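Local coordinates for protein putative leucoanthocyanidin reductase 1 (Vitis vinifera, PDB 3I52) that probably catalyses the NADPH-dependent reduction of leucoanthocyanidins to flavan-3-ols such as catechin in flavonoid biosynthesis, at residues S95-I100 and K140-Q145; R114-E119 and T155-N160. All blocks are in the same frame, centred on the assembly; numbering follows the deposited sequence.

Contact 1: residues S95-I100 and K140-Q145. With NAP (NADP nicotinamide-adenine-dinucleotide phosphate), chain B.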
loop_
_atom_site.group_PDB
_atom_site.type_symbol
_atom_site.label_atom_id
_atom_site.label_comp_id
_atom_site.label_asym_id
_atom_site.label_seq_id
_atom_site.Cartn_x
_atom_site.Cartn_y
_atom_site.Cartn_z
ATOM N N SER A 95 -4.543 3.144 12.932
ATOM C CA SER A 95 -4.259 1.989 13.759
ATOM C C SER A 95 -2.811 1.503 13.636
ATOM O O SER A 95 -2.518 0.359 13.959
ATOM C CB SER A 95 -5.223 0.857 13.367
ATOM O OG SER A 95 -6.562 1.352 13.269
ATOM N N ILE A 96 -1.910 2.367 13.178
ATOM C CA ILE A 96 -0.522 1.969 12.907
ATOM C C ILE A 96 0.113 1.497 14.219
ATOM O O ILE A 96 0.685 0.393 14.275
ATOM C CB ILE A 96 0.316 3.120 12.218
ATOM C CG1 ILE A 96 -0.301 3.497 10.856
ATOM C CG2 ILE A 96 1.851 2.743 12.038
ATOM C CD1 ILE A 96 -0.340 2.319 9.811
ATOM N N LEU A 97 -0.022 2.291 15.278
ATOM C CA LEU A 97 0.584 1.929 16.577
ATOM C C LEU A 97 -0.034 0.711 17.273
ATOM O O LEU A 97 0.536 0.221 18.227
ATOM C CB LEU A 97 0.644 3.134 17.519
ATOM C CG LEU A 97 1.569 4.282 17.080
ATOM C CD1 LEU A 97 1.813 5.230 18.264
ATOM C CD2 LEU A 97 2.907 3.757 16.502
ATOM N N ASP A 98 -1.183 0.217 16.799
ATOM C CA ASP A 98 -1.769 -1.035 17.308
ATOM C C ASP A 98 -0.872 -2.218 16.962
ATOM O O ASP A 98 -1.016 -3.305 17.539
ATOM C CB ASP A 98 -3.165 -1.307 16.708
ATOM C CG ASP A 98 -4.287 -0.353 17.232
ATOM O OD1 ASP A 98 -4.032 0.545 18.065
ATOM O OD2 ASP A 98 -5.458 -0.531 16.797
ATOM N N GLN A 99 0.030 -2.023 15.996
ATOM C CA GLN A 99 1.001 -3.058 15.620
ATOM C C GLN A 99 2.107 -3.277 16.663
ATOM O O GLN A 99 2.870 -4.217 16.537
ATOM C CB GLN A 99 1.662 -2.712 14.270
ATOM C CG GLN A 99 0.673 -2.671 13.098
ATOM C CD GLN A 99 1.332 -2.335 11.791
ATOM O OE1 GLN A 99 1.417 -3.171 10.911
ATOM N NE2 GLN A 99 1.843 -1.125 11.671
ATOM N N ILE A 100 2.226 -2.403 17.658
ATOM C CA ILE A 100 3.261 -2.560 18.683
ATOM C C ILE A 100 3.026 -3.846 19.476
ATOM O O ILE A 100 3.946 -4.635 19.662
ATOM C CB ILE A 100 3.321 -1.332 19.618
ATOM C CG1 ILE A 100 3.857 -0.122 18.859
ATOM C CG2 ILE A 100 4.185 -1.586 20.842
ATOM C CD1 ILE A 100 3.726 1.188 19.694
ATOM N N LYS A 140 4.932 4.807 11.261
ATOM C CA LYS A 140 5.397 3.694 10.477
ATOM C C LYS A 140 6.899 3.421 10.748
ATOM O O LYS A 140 7.305 2.271 10.895
ATOM C CB LYS A 140 5.052 3.904 9.004
ATOM C CG LYS A 140 3.529 3.668 8.675
ATOM C CD LYS A 140 3.190 3.830 7.188
ATOM C CE LYS A 140 1.709 3.535 6.851
ATOM N NZ LYS A 140 1.581 3.295 5.408
ATOM N N ARG A 141 7.704 4.468 10.879
ATOM C CA ARG A 141 9.122 4.312 11.203
ATOM C C ARG A 141 9.332 3.743 12.599
ATOM O O ARG A 141 10.281 3.016 12.853
ATOM C CB ARG A 141 9.834 5.645 11.116
ATOM C CG ARG A 141 9.885 6.276 9.698
ATOM C CD ARG A 141 10.198 7.741 9.820
ATOM N NE ARG A 141 10.053 8.510 8.590
ATOM C CZ ARG A 141 10.193 9.833 8.505
ATOM N NH1 ARG A 141 10.429 10.580 9.594
ATOM N NH2 ARG A 141 10.081 10.424 7.319
ATOM N N ARG A 142 8.453 4.121 13.518
ATOM C CA ARG A 142 8.485 3.598 14.875
ATOM C C ARG A 142 8.225 2.080 14.857
ATOM O O ARG A 142 8.960 1.320 15.476
ATOM C CB ARG A 142 7.512 4.425 15.718
ATOM C CG ARG A 142 6.807 3.824 16.871
ATOM C CD ARG A 142 7.705 3.386 17.881
ATOM N NE ARG A 142 7.094 3.169 19.203
ATOM C CZ ARG A 142 7.612 2.323 20.099
ATOM N NH1 ARG A 142 8.687 1.582 19.766
ATOM N NH2 ARG A 142 7.066 2.184 21.309
ATOM N N VAL A 143 7.240 1.619 14.099
ATOM C CA VAL A 143 7.006 0.182 13.967
ATOM C C VAL A 143 8.241 -0.559 13.373
ATOM O O VAL A 143 8.660 -1.603 13.892
ATOM C CB VAL A 143 5.761 -0.075 13.163
ATOM C CG1 VAL A 143 5.602 -1.591 12.794
ATOM C CG2 VAL A 143 4.537 0.464 13.951
ATOM N N ARG A 144 8.816 0.007 12.324
ATOM C CA ARG A 144 9.937 -0.587 11.629
ATOM C C ARG A 144 11.094 -0.801 12.573
ATOM O O ARG A 144 11.733 -1.851 12.523
ATOM C CB ARG A 144 10.448 0.317 10.512
ATOM C CG ARG A 144 9.601 0.348 9.245
ATOM C CD ARG A 144 10.293 1.232 8.202
ATOM N NE ARG A 144 9.623 1.175 6.917
ATOM C CZ ARG A 144 10.204 1.428 5.738
ATOM N NH1 ARG A 144 11.482 1.742 5.652
ATOM N NH2 ARG A 144 9.499 1.356 4.629
ATOM N N GLN A 145 11.363 0.198 13.412
ATOM C CA GLN A 145 12.489 0.127 14.323
ATOM C C GLN A 145 12.230 -0.883 15.431
ATOM O O GLN A 145 13.174 -1.506 15.920
ATOM C CB GLN A 145 12.867 1.502 14.894
ATOM C CG GLN A 145 14.242 1.514 15.688
ATOM C CD GLN A 145 15.538 1.071 14.892
ATOM O OE1 GLN A 145 15.699 1.307 13.671
ATOM N NE2 GLN A 145 16.479 0.467 15.626
HETATM P PA NAP B . -8.589 0.310 5.850
HETATM O O1A NAP B . -8.965 1.355 6.827
HETATM O O2A NAP B . -9.205 0.335 4.487
HETATM O O5B NAP B . -8.637 -1.136 6.512
HETATM C C5B NAP B . -7.943 -1.330 7.711
HETATM C C4B NAP B . -8.251 -2.750 8.124
HETATM O O4B NAP B . -7.573 -3.043 9.333
HETATM C C3B NAP B . -9.744 -2.927 8.382
HETATM O O3B NAP B . -10.188 -4.134 7.816
HETATM C C2B NAP B . -9.820 -2.963 9.888
HETATM O O2B NAP B . -10.903 -3.746 10.284
HETATM C C1B NAP B . -8.468 -3.540 10.308
HETATM N N9A NAP B . -7.968 -3.159 11.644
HETATM C C8A NAP B . -7.706 -1.894 12.105
HETATM N N7A NAP B . -7.392 -1.959 13.433
HETATM C C5A NAP B . -7.369 -3.268 13.786
HETATM C C6A NAP B . -6.923 -3.919 14.934
HETATM N N6A NAP B . -6.391 -3.217 15.945
HETATM N N1A NAP B . -7.185 -5.273 15.059
HETATM C C2A NAP B . -7.421 -6.022 13.926
HETATM N N3A NAP B . -7.736 -5.385 12.732
HETATM C C4A NAP B . -7.766 -4.028 12.683
HETATM O O3 NAP B . -6.991 0.521 5.664
HETATM P PN NAP B . -6.227 0.787 4.283
HETATM O O1N NAP B . -6.620 2.130 3.763
HETATM O O2N NAP B . -6.460 -0.390 3.416
HETATM O O5D NAP B . -4.672 0.929 4.759
HETATM C C5D NAP B . -3.715 -0.124 4.718
HETATM C C4D NAP B . -2.302 0.430 4.504
HETATM O O4D NAP B . -2.219 0.789 3.133
HETATM C C3D NAP B . -2.008 1.684 5.320
HETATM O O3D NAP B . -0.774 1.644 5.976
HETATM C C2D NAP B . -2.007 2.807 4.307
HETATM O O2D NAP B . -1.099 3.854 4.656
HETATM C C1D NAP B . -1.755 2.115 2.965
HETATM N N1N NAP B . -2.471 2.646 1.776
HETATM C C2N NAP B . -1.794 2.995 0.621
HETATM C C3N NAP B . -2.492 3.380 -0.543
HETATM C C7N NAP B . -1.763 3.724 -1.821
HETATM O O7N NAP B . -2.466 4.201 -2.935
HETATM N N7N NAP B . -0.442 3.577 -1.905
HETATM C C4N NAP B . -3.887 3.570 -0.472
HETATM C C5N NAP B . -4.587 3.073 0.635
HETATM C C6N NAP B . -3.862 2.755 1.801
HETATM P P2B NAP B . -12.178 -3.097 11.046
HETATM O O1X NAP B . -12.972 -2.555 9.881
HETATM O O2X NAP B . -12.855 -4.195 11.814
HETATM O O3X NAP B . -11.770 -2.016 12.032
#
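CA atoms of Ile96 and Lys140, and again of Ile100 and Val143, come within 6.6 Å across the contact, where a turn and the first part of helix 99-109 lie against helix 133-149. No hydrogen bond joins the two segments, so side chains carry the contact. Ile96 meets the Lys140 chain at two levels: CG2 near the lysine backbone, and CD1 3.8 Å from Lys140 CE. Val143 CG2 sits 4.0 Å from Ile96 CG2 and also touches the Gln99 amide. That amide is anchored at both ends: NE2 bonds to Ile96 O at 3.2 Å, reaching it from the face opposite Gln99 N, while OE1 has Ser89 OG as a partner. In this Rossmann-type nucleotide-binding fold, the contact lies beside the NADP site. With CG beside its backbone N (chi1 -75°) and the chain extended beyond it, Lys140 delivers NZ to the nicotinamide ribose, gripping O2D at 2.8 Å and O3D at 2.9 Å; Glu119 O is a further partner of NZ. Asp98, whose CB points away from helix 133-149, accepts from the adenine N6A through OD2 at 3.0 Å. Nearer the surface, Leu97 CD2 packs on Arg142 CG, and Ile100 CD1 approaches the guanidinium obliquely, 3.8 Å from Arg142 NH2.

Contact 2: residues R114-E119 and T155-N160. With NAP (NADP nicotinamide-adenine-dinucleotide phosphate), chain B.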
loop_
_atom_site.group_PDB
_atom_site.type_symbol
_atom_site.label_atom_id
_atom_site.label_comp_id
_atom_site.label_asym_id
_atom_site.label_seq_id
_atom_site.Cartn_x
_atom_site.Cartn_y
_atom_site.Cartn_z
ATOM N N ARG A 114 8.293 -14.486 8.600
ATOM C CA ARG A 114 8.250 -13.180 7.937
ATOM C C ARG A 114 7.093 -12.353 8.442
ATOM O O ARG A 114 5.961 -12.858 8.543
ATOM C CB ARG A 114 8.142 -13.327 6.413
ATOM C CG ARG A 114 8.652 -12.106 5.635
ATOM C CD ARG A 114 10.199 -12.017 5.612
ATOM N NE ARG A 114 10.787 -13.115 4.846
ATOM C CZ ARG A 114 11.044 -13.091 3.534
ATOM N NH1 ARG A 114 10.790 -12.007 2.809
ATOM N NH2 ARG A 114 11.586 -14.155 2.938
ATOM N N PHE A 115 7.404 -11.096 8.773
ATOM C CA PHE A 115 6.428 -10.055 9.056
ATOM C C PHE A 115 6.419 -8.930 7.990
ATOM O O PHE A 115 7.439 -8.307 7.713
ATOM C CB PHE A 115 6.722 -9.414 10.416
ATOM C CG PHE A 115 5.746 -8.324 10.808
ATOM C CD1 PHE A 115 6.197 -7.155 11.382
ATOM C CD2 PHE A 115 4.379 -8.477 10.604
ATOM C CE1 PHE A 115 5.293 -6.120 11.738
ATOM C CE2 PHE A 115 3.480 -7.453 10.934
ATOM C CZ PHE A 115 3.930 -6.293 11.509
ATOM N N LEU A 116 5.252 -8.678 7.413
ATOM C CA LEU A 116 5.036 -7.512 6.567
ATOM C C LEU A 116 4.143 -6.559 7.330
ATOM O O LEU A 116 2.963 -6.823 7.487
ATOM C CB LEU A 116 4.377 -7.908 5.243
ATOM C CG LEU A 116 5.213 -8.597 4.148
ATOM C CD1 LEU A 116 5.740 -9.984 4.554
ATOM C CD2 LEU A 116 4.367 -8.709 2.843
ATOM N N PRO A 117 4.708 -5.467 7.854
ATOM C CA PRO A 117 3.895 -4.474 8.525
ATOM C C PRO A 117 3.073 -3.628 7.539
ATOM O O PRO A 117 3.340 -3.668 6.325
ATOM C CB PRO A 117 4.935 -3.608 9.255
ATOM C CG PRO A 117 6.150 -3.783 8.526
ATOM C CD PRO A 117 6.128 -5.080 7.820
ATOM N N SER A 118 2.106 -2.870 8.064
ATOM C CA SER A 118 1.245 -2.027 7.236
ATOM C C SER A 118 1.979 -0.822 6.677
ATOM O O SER A 118 2.026 0.264 7.265
ATOM C CB SER A 118 -0.006 -1.601 7.981
ATOM O OG SER A 118 -0.881 -0.955 7.097
ATOM N N GLU A 119 2.546 -1.053 5.503
ATOM C CA GLU A 119 3.353 -0.105 4.798
ATOM C C GLU A 119 2.573 0.324 3.527
ATOM O O GLU A 119 1.814 1.283 3.569
ATOM C CB GLU A 119 4.702 -0.756 4.433
ATOM C CG GLU A 119 5.678 -0.959 5.605
ATOM C CD GLU A 119 6.513 0.262 5.877
ATOM O OE1 GLU A 119 6.701 1.067 4.944
ATOM O OE2 GLU A 119 6.959 0.436 7.024
ATOM N N THR A 155 9.635 -7.910 5.523
ATOM C CA THR A 155 9.659 -7.321 4.180
ATOM C C THR A 155 8.795 -6.062 4.206
ATOM O O THR A 155 7.680 -6.119 4.716
ATOM C CB THR A 155 9.146 -8.307 3.109
ATOM O OG1 THR A 155 9.924 -9.505 3.150
ATOM C CG2 THR A 155 9.284 -7.734 1.705
ATOM N N TYR A 156 9.341 -4.927 3.740
ATOM C CA TYR A 156 8.586 -3.682 3.597
ATOM C C TYR A 156 8.128 -3.444 2.135
ATOM O O TYR A 156 8.941 -3.188 1.279
ATOM C CB TYR A 156 9.411 -2.493 4.039
ATOM C CG TYR A 156 9.974 -2.576 5.448
ATOM C CD1 TYR A 156 9.231 -3.114 6.500
ATOM C CD2 TYR A 156 11.236 -2.063 5.733
ATOM C CE1 TYR A 156 9.753 -3.165 7.781
ATOM C CE2 TYR A 156 11.763 -2.088 7.004
ATOM C CZ TYR A 156 11.029 -2.632 8.021
ATOM O OH TYR A 156 11.594 -2.661 9.281
ATOM N N ILE A 157 6.813 -3.524 1.897
ATOM C CA ILE A 157 6.180 -3.304 0.601
ATOM C C ILE A 157 5.959 -1.802 0.358
ATOM O O ILE A 157 5.077 -1.185 0.967
ATOM C CB ILE A 157 4.834 -4.091 0.535
ATOM C CG1 ILE A 157 5.077 -5.602 0.742
ATOM C CG2 ILE A 157 4.091 -3.893 -0.804
ATOM C CD1 ILE A 157 6.119 -6.270 -0.242
ATOM N N CYS A 158 6.821 -1.208 -0.459
ATOM C CA CYS A 158 6.667 0.186 -0.924
ATOM C C CYS A 158 6.174 0.158 -2.345
ATOM O O CYS A 158 6.938 0.323 -3.293
ATOM C CB CYS A 158 7.996 0.929 -0.837
ATOM S SG CYS A 158 8.808 0.630 0.771
ATOM N N CYS A 159 4.868 -0.048 -2.472
ATOM C CA CYS A 159 4.228 -0.259 -3.746
ATOM C C CYS A 159 3.678 1.009 -4.420
ATOM O O CYS A 159 2.905 0.918 -5.354
ATOM C CB CYS A 159 3.071 -1.263 -3.567
ATOM S SG CYS A 159 1.795 -0.683 -2.402
ATOM N N ASN A 160 4.039 2.175 -3.918
ATOM C CA ASN A 160 3.666 3.436 -4.540
ATOM C C ASN A 160 2.118 3.634 -4.604
ATOM O O ASN A 160 1.461 3.296 -3.615
ATOM C CB ASN A 160 4.419 3.574 -5.858
ATOM C CG ASN A 160 5.879 3.910 -5.642
ATOM O OD1 ASN A 160 6.216 4.753 -4.804
ATOM N ND2 ASN A 160 6.759 3.246 -6.396
HETATM P PA NAP B . -8.589 0.310 5.850
HETATM O O1A NAP B . -8.965 1.355 6.827
HETATM O O2A NAP B . -9.205 0.335 4.487
HETATM O O5B NAP B . -8.637 -1.136 6.512
HETATM C C5B NAP B . -7.943 -1.330 7.711
HETATM C C4B NAP B . -8.251 -2.750 8.124
HETATM O O4B NAP B . -7.573 -3.043 9.333
HETATM C C3B NAP B . -9.744 -2.927 8.382
HETATM O O3B NAP B . -10.188 -4.134 7.816
HETATM C C2B NAP B . -9.820 -2.963 9.888
HETATM O O2B NAP B . -10.903 -3.746 10.284
HETATM C C1B NAP B . -8.468 -3.540 10.308
HETATM N N9A NAP B . -7.968 -3.159 11.644
HETATM C C8A NAP B . -7.706 -1.894 12.105
HETATM N N7A NAP B . -7.392 -1.959 13.433
HETATM C C5A NAP B . -7.369 -3.268 13.786
HETATM C C6A NAP B . -6.923 -3.919 14.934
HETATM N N6A NAP B . -6.391 -3.217 15.945
HETATM N N1A NAP B . -7.185 -5.273 15.059
HETATM C C2A NAP B . -7.421 -6.022 13.926
HETATM N N3A NAP B . -7.736 -5.385 12.732
HETATM C C4A NAP B . -7.766 -4.028 12.683
HETATM O O3 NAP B . -6.991 0.521 5.664
HETATM P PN NAP B . -6.227 0.787 4.283
HETATM O O1N NAP B . -6.620 2.130 3.763
HETATM O O2N NAP B . -6.460 -0.390 3.416
HETATM O O5D NAP B . -4.672 0.929 4.759
HETATM C C5D NAP B . -3.715 -0.124 4.718
HETATM C C4D NAP B . -2.302 0.430 4.504
HETATM O O4D NAP B . -2.219 0.789 3.133
HETATM C C3D NAP B . -2.008 1.684 5.320
HETATM O O3D NAP B . -0.774 1.644 5.976
HETATM C C2D NAP B . -2.007 2.807 4.307
HETATM O O2D NAP B . -1.099 3.854 4.656
HETATM C C1D NAP B . -1.755 2.115 2.965
HETATM N N1N NAP B . -2.471 2.646 1.776
HETATM C C2N NAP B . -1.794 2.995 0.621
HETATM C C3N NAP B . -2.492 3.380 -0.543
HETATM C C7N NAP B . -1.763 3.724 -1.821
HETATM O O7N NAP B . -2.466 4.201 -2.935
HETATM N N7N NAP B . -0.442 3.577 -1.905
HETATM C C4N NAP B . -3.887 3.570 -0.472
HETATM C C5N NAP B . -4.587 3.073 0.635
HETATM C C6N NAP B . -3.862 2.755 1.801
HETATM P P2B NAP B . -12.178 -3.097 11.046
HETATM O O1X NAP B . -12.972 -2.555 9.881
HETATM O O2X NAP B . -12.855 -4.195 11.814
HETATM O O3X NAP B . -11.770 -2.016 12.032
HETATM O O HOH W 1 5.101 -4.364 4.617
#
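Arg114 meets Thr155 through a hydrogen bond from NH1 to OG1 of 2.7 Å, in the guanidinium plane and bent to 150° at the hydrogen. CG lies anti to the backbone N (chi1 -157°), and further bends at chi2 and chi3 curl the chain so that CD and NH1 both lie by the threonine hydroxyl. Thr214 and Asp211 are also hydrogen-bonded to this guanidinium. A leucine in place of Arg114 would probably leave Thr155 OG1 and the carbonyl of Asp211 without this donor. One residue on, the backbone carbonyl of Phe115 accepts from the amide of Thr155, Phe115 O to Thr155 N being 3.1 Å. Leu116 lies alongside Thr155 and sends CD2 to 3.8 Å from Ile157 CG1, and Thr205 of helix 198-208 touches both the leucine and the isoleucine. Pro117 has no N-H to offer; its CG meets the edge of the Tyr156 ring, 3.7 Å from CE1. Its carbonyl accepts a hydrogen bond from a water, 2.6 Å from Pro117 O, that also donates to Thr155 O and so spans the diverging backbones. At Ser118 the chain makes an inverse gamma turn, and OG accepts from NADP O3D at 2.8 Å. Glu119 then brings CB against the Ile157 carbonyl. At the end of the other segment, Asn160 O accepts from the nicotinamide amide N7N at 2.6 Å. Strands 114-116 and 155-158 run in the same sense at 29°, 6.1 Å apart at closest approach, and the loops that follow their C-terminal ends bind the nicotinamide half; a cofactor held at the C-terminal ends of parallel strands is the hallmark of the Rossmann-type fold to which the NmrA-like family belongs.

From the N terminus the chain meets 95-100, then 114-119, 140-145 and 155-160. Contact 1 closes a loop that holds strand 114-116; contact 2 closes a loop that holds helix 133-149. The segments alternate, so the two loops cross, and their centres lie 12 Å apart. Direct bonds join them: a salt bridge of 2.8 Å runs from Arg144 NE to Glu119 OE2, and Gln99 OE1 probably accepts from Ser118 N at 2.9 Å. Arg144 also makes a cation-pi contact with Tyr156. Helices 99-109 and 133-149 are thereby tied to the loop after strand 114-116 and, through Tyr156, to strand 155-158, the edge strand of the second sheet, around one NADP molecule that both contacts touch.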